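PDB 2YOY: Rbam17540 from Bacillus amyloliquefaciens, which probably cleaves cellulose or related polysaccharides oxidatively, as a copper-dependent lytic polysaccharide monooxygenase of the CBM33 type. Local coordinates for residues V8-M13 with F68-Q73; S101-Y106 with L140-F145. One frame throughout, in Å; residues are numbered along the deposited sequence.

Interaction 1 (V8-M13 with F68-Q73); sequences VSRAYM and FGLDKQ
Arg10 lays its aliphatic stem along the end of Leu70, CD to CD2 at 3.6 Å, the two passing head to tail. With CG anti to the backbone N (chi1 -176°) the stem runs straight across from the first turn of its helix, then bends at CD (chi3 -64°) to bring the guanidinium against the carbonyl of Leu70 and the side-chain amide of Gln73. There NH1 gives a weak bond to Leu70 O at 2.8 Å, at the edge of the guanidinium, while NH2 reaches Gln73 OE1 at 3.2 Å. That second bond lies in the carbonyl plane of the amide but is tilted 29° out of the guanidinium plane. A water accepts from Arg10 NH1 at 2.8 Å and lies 2.6 Å from Gln73 OE1. The principal partner of the guanidinium is Asp174, salt-bridged through NH2, and Trp78 adds a cation-pi contact; Gln73 NE2 is held by Pro114 O and Tyr153. A leucine in place of Arg10 would probably cost Asp174 this salt bridge and take from Leu70 O and Gln73 OE1 the N-H groups that Arg10 offers them. Ser9 is the N-cap of helix 10–21, its OG accepting from Tyr12 N at 3.1 Å. The contact thus ties the start of that helix to the loop before strand 81–83, over Ile155 of strand 154–162 and Val172 of strand 167–177.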
loop_
_atom_site.group_PDB
_atom_site.type_symbol
_atom_site.label_atom_id
_atom_site.label_comp_id
_atom_site.label_asym_id
_atom_site.label_seq_id
_atom_site.Cartn_x
_atom_site.Cartn_y
_atom_site.Cartn_z
ATOM N N VAL A 8 -1.182 8.903 -3.514
ATOM C CA VAL A 8 -1.382 7.879 -4.522
ATOM C C VAL A 8 -0.529 6.650 -4.237
ATOM O O VAL A 8 0.691 6.675 -4.335
ATOM C CB VAL A 8 -1.026 8.454 -5.922
ATOM C CG1 VAL A 8 -1.289 7.428 -6.990
ATOM C CG2 VAL A 8 -1.804 9.754 -6.154
ATOM N N SER A 9 -1.239 5.591 -3.861
ATOM C CA SER A 9 -0.664 4.241 -3.780
ATOM C C SER A 9 -0.020 3.799 -5.071
ATOM O O SER A 9 -0.369 4.211 -6.141
ATOM C CB SER A 9 -1.729 3.205 -3.360
ATOM O OG SER A 9 -2.737 2.942 -4.330
ATOM N N ARG A 10 0.940 2.914 -4.968
ATOM C CA ARG A 10 1.554 2.405 -6.145
ATOM C C ARG A 10 0.572 1.740 -7.077
ATOM O O ARG A 10 0.708 1.895 -8.301
ATOM C CB ARG A 10 2.741 1.447 -5.735
ATOM C CG ARG A 10 3.544 0.914 -6.893
ATOM C CD ARG A 10 4.496 -0.201 -6.410
ATOM N NE ARG A 10 5.504 0.286 -5.478
ATOM C CZ ARG A 10 6.352 -0.484 -4.777
ATOM N NH1 ARG A 10 6.362 -1.817 -4.914
ATOM N NH2 ARG A 10 7.234 0.103 -3.957
ATOM N N ALA A 11 -0.408 1.001 -6.532
ATOM C CA ALA A 11 -1.403 0.362 -7.319
ATOM C C ALA A 11 -2.265 1.373 -8.104
ATOM O O ALA A 11 -2.492 1.209 -9.326
ATOM C CB ALA A 11 -2.297 -0.490 -6.441
ATOM N N TYR A 12 -2.687 2.427 -7.417
ATOM C CA TYR A 12 -3.455 3.451 -8.085
ATOM C C TYR A 12 -2.594 4.225 -9.132
ATOM O O TYR A 12 -3.072 4.542 -10.248
ATOM C CB TYR A 12 -4.036 4.314 -7.016
ATOM C CG TYR A 12 -4.943 5.427 -7.555
ATOM C CD1 TYR A 12 -5.850 5.185 -8.571
ATOM C CD2 TYR A 12 -4.846 6.721 -7.031
ATOM C CE1 TYR A 12 -6.670 6.237 -9.033
ATOM C CE2 TYR A 12 -5.659 7.749 -7.478
ATOM C CZ TYR A 12 -6.547 7.503 -8.479
ATOM O OH TYR A 12 -7.326 8.547 -8.911
ATOM N N MET A 13 -1.314 4.493 -8.804
ATOM C CA MET A 13 -0.374 5.054 -9.757
ATOM C C MET A 13 -0.319 4.194 -11.027
ATOM O O MET A 13 -0.244 4.725 -12.149
ATOM C CB MET A 13 1.035 5.193 -9.174
ATOM C CG MET A 13 2.032 6.106 -9.918
ATOM S SD MET A 13 1.615 7.810 -9.522
ATOM C CE MET A 13 2.374 8.030 -7.891
ATOM N N PHE A 68 2.561 -10.579 -9.958
ATOM C CA PHE A 68 3.564 -10.200 -8.984
ATOM C C PHE A 68 4.328 -8.932 -9.387
ATOM O O PHE A 68 5.382 -8.649 -8.803
ATOM C CB PHE A 68 4.604 -11.322 -8.745
ATOM C CG PHE A 68 4.026 -12.605 -8.201
ATOM C CD1 PHE A 68 3.177 -12.596 -7.129
ATOM C CD2 PHE A 68 4.356 -13.827 -8.788
ATOM C CE1 PHE A 68 2.606 -13.768 -6.649
ATOM C CE2 PHE A 68 3.816 -15.007 -8.313
ATOM C CZ PHE A 68 2.941 -14.979 -7.240
ATOM N N GLY A 69 3.800 -8.155 -10.347
ATOM C CA GLY A 69 4.493 -6.960 -10.818
ATOM C C GLY A 69 4.879 -5.898 -9.771
ATOM O O GLY A 69 5.911 -5.275 -9.907
ATOM N N LEU A 70 4.030 -5.724 -8.777
ATOM C CA LEU A 70 4.264 -4.758 -7.734
ATOM C C LEU A 70 5.459 -5.126 -6.822
ATOM O O LEU A 70 5.999 -4.259 -6.136
ATOM C CB LEU A 70 3.051 -4.497 -6.923
ATOM C CG LEU A 70 1.923 -3.840 -7.713
ATOM C CD1 LEU A 70 0.706 -3.859 -6.808
ATOM C CD2 LEU A 70 2.250 -2.421 -8.152
ATOM N N ASP A 71 5.906 -6.374 -6.901
ATOM C CA ASP A 71 6.958 -6.806 -6.012
ATOM C C ASP A 71 8.350 -6.429 -6.468
ATOM O O ASP A 71 9.283 -6.543 -5.681
ATOM C CB ASP A 71 6.859 -8.306 -5.765
ATOM C CG ASP A 71 5.607 -8.707 -5.012
ATOM O OD1 ASP A 71 5.198 -7.989 -4.056
ATOM O OD2 ASP A 71 5.049 -9.787 -5.347
ATOM N N LYS A 72 8.497 -5.951 -7.712
ATOM C CA LYS A 72 9.773 -5.435 -8.153
ATOM C C LYS A 72 10.196 -4.335 -7.220
ATOM O O LYS A 72 9.369 -3.589 -6.725
ATOM C CB LYS A 72 9.712 -4.890 -9.573
ATOM C CG LYS A 72 9.567 -5.957 -10.636
ATOM C CD LYS A 72 9.979 -5.412 -12.006
ATOM C CE LYS A 72 9.989 -6.507 -13.060
ATOM N NZ LYS A 72 10.484 -5.972 -14.358
ATOM N N GLN A 73 11.485 -4.226 -6.953
ATOM C CA GLN A 73 11.951 -3.151 -6.072
ATOM C C GLN A 73 13.355 -2.713 -6.387
ATOM O O GLN A 73 14.320 -3.452 -6.183
ATOM C CB GLN A 73 11.823 -3.580 -4.615
ATOM C CG GLN A 73 12.122 -2.542 -3.568
ATOM C CD GLN A 73 11.212 -1.324 -3.657
ATOM O OE1 GLN A 73 9.989 -1.439 -3.691
ATOM N NE2 GLN A 73 11.834 -0.148 -3.770
HETATM O O HOH W 1 8.363 -3.493 -3.992
#

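Interaction 2 (S101-Y106 with L140-F145); sequences SKWHYY and LTHKIF
Strands 102–106 and 141–145 run in roughly the same direction, axes 30° apart and 9.0 Å at closest approach, so side chains rather than backbone bonds join them. Trp103 lies opposite His142 and Tyr105 opposite Ile144, with all four CB atoms directed into the space between. The imidazole of His142 presents its edge to a face of the Trp103 indole, with centroids 4.2 Å apart and planes at 53°. Next to CE1 on the same ring, His142 ND1 meets Tyr105 OH at 2.6 Å, a hydrogen bond near the planes of both rings in which either atom may be the donor. Tyr105 CG stands anti to the carbonyl carbon (chi1 -68°), which carries the hydroxyl across to His142. The hydroxyl is gripped twice, Trp92 NE1 being its second partner. Ile144 lies across the Tyr105 ring, CG1 making a CH-pi contact 4.0 Å from its centroid, while CD1 packs against Tyr105 CD1 at 3.5 Å. The cluster of Trp103, Tyr105 and His142, with Ile144 beside it, packs between the sheets of a beta-sandwich, consistent with the immunoglobulin-like core of these oxygenases: strand 100–108, flanked by 123–130 and 154–162, faces strand 141–146, paired with 86–94 in the opposing sheet.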
loop_
_atom_site.group_PDB
_atom_site.type_symbol
_atom_site.label_atom_id
_atom_site.label_comp_id
_atom_site.label_asym_id
_atom_site.label_seq_id
_atom_site.Cartn_x
_atom_site.Cartn_y
_atom_site.Cartn_z
ATOM N N SER A 101 -12.130 -4.147 10.722
ATOM C CA SER A 101 -11.623 -4.267 12.076
ATOM C C SER A 101 -10.565 -3.213 12.395
ATOM O O SER A 101 -10.555 -2.656 13.481
ATOM C CB SER A 101 -11.089 -5.665 12.353
ATOM O OG SER A 101 -10.124 -6.011 11.408
ATOM N N LYS A 102 -9.665 -2.944 11.454
ATOM C CA LYS A 102 -8.652 -1.896 11.675
ATOM C C LYS A 102 -7.924 -1.566 10.395
ATOM O O LYS A 102 -7.946 -2.325 9.426
ATOM C CB LYS A 102 -7.616 -2.282 12.748
ATOM C CG LYS A 102 -6.658 -3.391 12.352
ATOM C CD LYS A 102 -5.623 -3.648 13.434
ATOM C CE LYS A 102 -4.595 -4.637 12.968
ATOM N NZ LYS A 102 -3.551 -4.885 13.992
ATOM N N TRP A 103 -7.278 -0.409 10.402
ATOM C CA TRP A 103 -6.236 -0.105 9.468
ATOM C C TRP A 103 -4.944 0.152 10.232
ATOM O O TRP A 103 -4.934 0.526 11.413
ATOM C CB TRP A 103 -6.537 1.131 8.636
ATOM C CG TRP A 103 -7.783 1.151 7.815
ATOM C CD1 TRP A 103 -7.866 0.993 6.445
ATOM C CD2 TRP A 103 -9.114 1.509 8.249
ATOM N NE1 TRP A 103 -9.156 1.207 6.020
ATOM C CE2 TRP A 103 -9.942 1.517 7.098
ATOM C CE3 TRP A 103 -9.667 1.842 9.480
ATOM C CZ2 TRP A 103 -11.323 1.855 7.155
ATOM C CZ3 TRP A 103 -11.054 2.151 9.541
ATOM C CH2 TRP A 103 -11.845 2.138 8.391
ATOM N N HIS A 104 -3.848 -0.161 9.577
ATOM C CA HIS A 104 -2.509 -0.030 10.186
ATOM C C HIS A 104 -1.479 0.380 9.154
ATOM O O HIS A 104 -1.504 -0.071 7.996
ATOM C CB HIS A 104 -2.120 -1.267 11.038
ATOM C CG HIS A 104 -2.451 -2.598 10.424
ATOM N ND1 HIS A 104 -1.536 -3.628 10.390
ATOM C CD2 HIS A 104 -3.595 -3.093 9.875
ATOM C CE1 HIS A 104 -2.078 -4.679 9.797
ATOM N NE2 HIS A 104 -3.335 -4.388 9.504
ATOM N N TYR A 105 -0.601 1.297 9.559
ATOM C CA TYR A 105 0.338 1.979 8.675
ATOM C C TYR A 105 1.765 1.817 9.190
ATOM O O TYR A 105 2.013 1.924 10.395
ATOM C CB TYR A 105 0.007 3.484 8.612
ATOM C CG TYR A 105 -1.326 3.802 7.898
ATOM C CD1 TYR A 105 -2.507 3.799 8.581
ATOM C CD2 TYR A 105 -1.366 4.078 6.541
ATOM C CE1 TYR A 105 -3.692 4.067 7.972
ATOM C CE2 TYR A 105 -2.590 4.335 5.878
ATOM C CZ TYR A 105 -3.742 4.297 6.617
ATOM O OH TYR A 105 -4.951 4.595 6.072
ATOM N N TYR A 106 2.676 1.573 8.251
ATOM C CA TYR A 106 4.060 1.314 8.500
ATOM C C TYR A 106 4.880 2.213 7.560
ATOM O O TYR A 106 4.420 2.569 6.478
ATOM C CB TYR A 106 4.386 -0.132 8.193
ATOM C CG TYR A 106 3.524 -1.143 8.932
ATOM C CD1 TYR A 106 2.205 -1.401 8.546
ATOM C CD2 TYR A 106 3.975 -1.762 10.080
ATOM C CE1 TYR A 106 1.395 -2.254 9.276
ATOM C CE2 TYR A 106 3.184 -2.651 10.769
ATOM C CZ TYR A 106 1.903 -2.888 10.372
ATOM O OH TYR A 106 1.100 -3.733 11.069
ATOM N N LEU A 140 -13.252 7.153 6.088
ATOM C CA LEU A 140 -12.518 7.179 4.803
ATOM C C LEU A 140 -11.058 7.602 4.877
ATOM O O LEU A 140 -10.207 7.081 4.123
ATOM C CB LEU A 140 -13.215 8.126 3.820
ATOM C CG LEU A 140 -14.530 7.588 3.260
ATOM C CD1 LEU A 140 -15.333 8.741 2.672
ATOM C CD2 LEU A 140 -14.307 6.494 2.231
ATOM N N THR A 141 -10.773 8.534 5.774
ATOM C CA THR A 141 -9.486 9.255 5.812
ATOM C C THR A 141 -8.883 9.179 7.204
ATOM O O THR A 141 -9.573 9.432 8.184
ATOM C CB THR A 141 -9.722 10.734 5.448
ATOM O OG1 THR A 141 -10.189 10.827 4.104
ATOM C CG2 THR A 141 -8.450 11.574 5.571
ATOM N N HIS A 142 -7.600 8.790 7.293
ATOM C CA HIS A 142 -6.912 8.601 8.536
ATOM C C HIS A 142 -5.768 9.590 8.688
ATOM O O HIS A 142 -5.039 9.843 7.734
ATOM C CB HIS A 142 -6.333 7.179 8.563
ATOM C CG HIS A 142 -7.361 6.146 8.257
ATOM N ND1 HIS A 142 -7.135 5.113 7.386
ATOM C CD2 HIS A 142 -8.662 6.055 8.620
ATOM C CE1 HIS A 142 -8.226 4.391 7.266
ATOM N NE2 HIS A 142 -9.179 4.952 7.985
ATOM N N LYS A 143 -5.583 10.091 9.902
ATOM C CA LYS A 143 -4.490 11.039 10.219
ATOM C C LYS A 143 -3.426 10.269 10.913
ATOM O O LYS A 143 -3.644 9.770 11.989
ATOM C CB LYS A 143 -5.020 12.096 11.172
ATOM C CG LYS A 143 -4.049 13.215 11.496
ATOM C CD LYS A 143 -4.739 14.179 12.450
ATOM C CE LYS A 143 -3.804 15.241 12.989
ATOM N NZ LYS A 143 -4.397 15.816 14.214
ATOM N N ILE A 144 -2.294 10.149 10.232
ATOM C CA ILE A 144 -1.177 9.351 10.650
ATOM C C ILE A 144 0.066 10.256 10.705
ATOM O O ILE A 144 0.346 11.062 9.774
ATOM C CB ILE A 144 -0.979 8.227 9.658
ATOM C CG1 ILE A 144 -2.206 7.295 9.554
ATOM C CG2 ILE A 144 0.247 7.378 9.990
ATOM C CD1 ILE A 144 -2.524 6.458 10.780
ATOM N N PHE A 145 0.842 10.073 11.771
ATOM C CA PHE A 145 2.072 10.815 11.919
ATOM C C PHE A 145 3.220 10.123 11.202
ATOM O O PHE A 145 3.568 9.021 11.520
ATOM C CB PHE A 145 2.380 11.053 13.400
ATOM C CG PHE A 145 3.433 12.115 13.607
ATOM C CD1 PHE A 145 3.107 13.434 13.674
ATOM C CD2 PHE A 145 4.769 11.743 13.716
ATOM C CE1 PHE A 145 4.104 14.404 13.859
ATOM C CE2 PHE A 145 5.781 12.708 13.927
ATOM C CZ PHE A 145 5.425 14.026 14.023
#

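Both segments of interaction 1 precede those of interaction 2 in the chain, and the chain's centre lies between the two contacts, whose own centres are about 19 Å apart and nearest atoms about 9 Å apart. They share the mixed sheet: interaction 2 uses its strand 100–108 directly, whereas the helix and loop of interaction 1 are set against its strands 154–162 and 167–177. Residues 101–106 and 140–145 therefore join the two sheets from within, while 8–13 and 68–73 join the start of helix 10–21 to the loop before strand 81–83, against the mixed sheet. Interaction 1 lies between the copper ligands His1 and His98 in sequence, and both segments of interaction 2 come after His98, the Trp103 side chain about 12 Å from the copper.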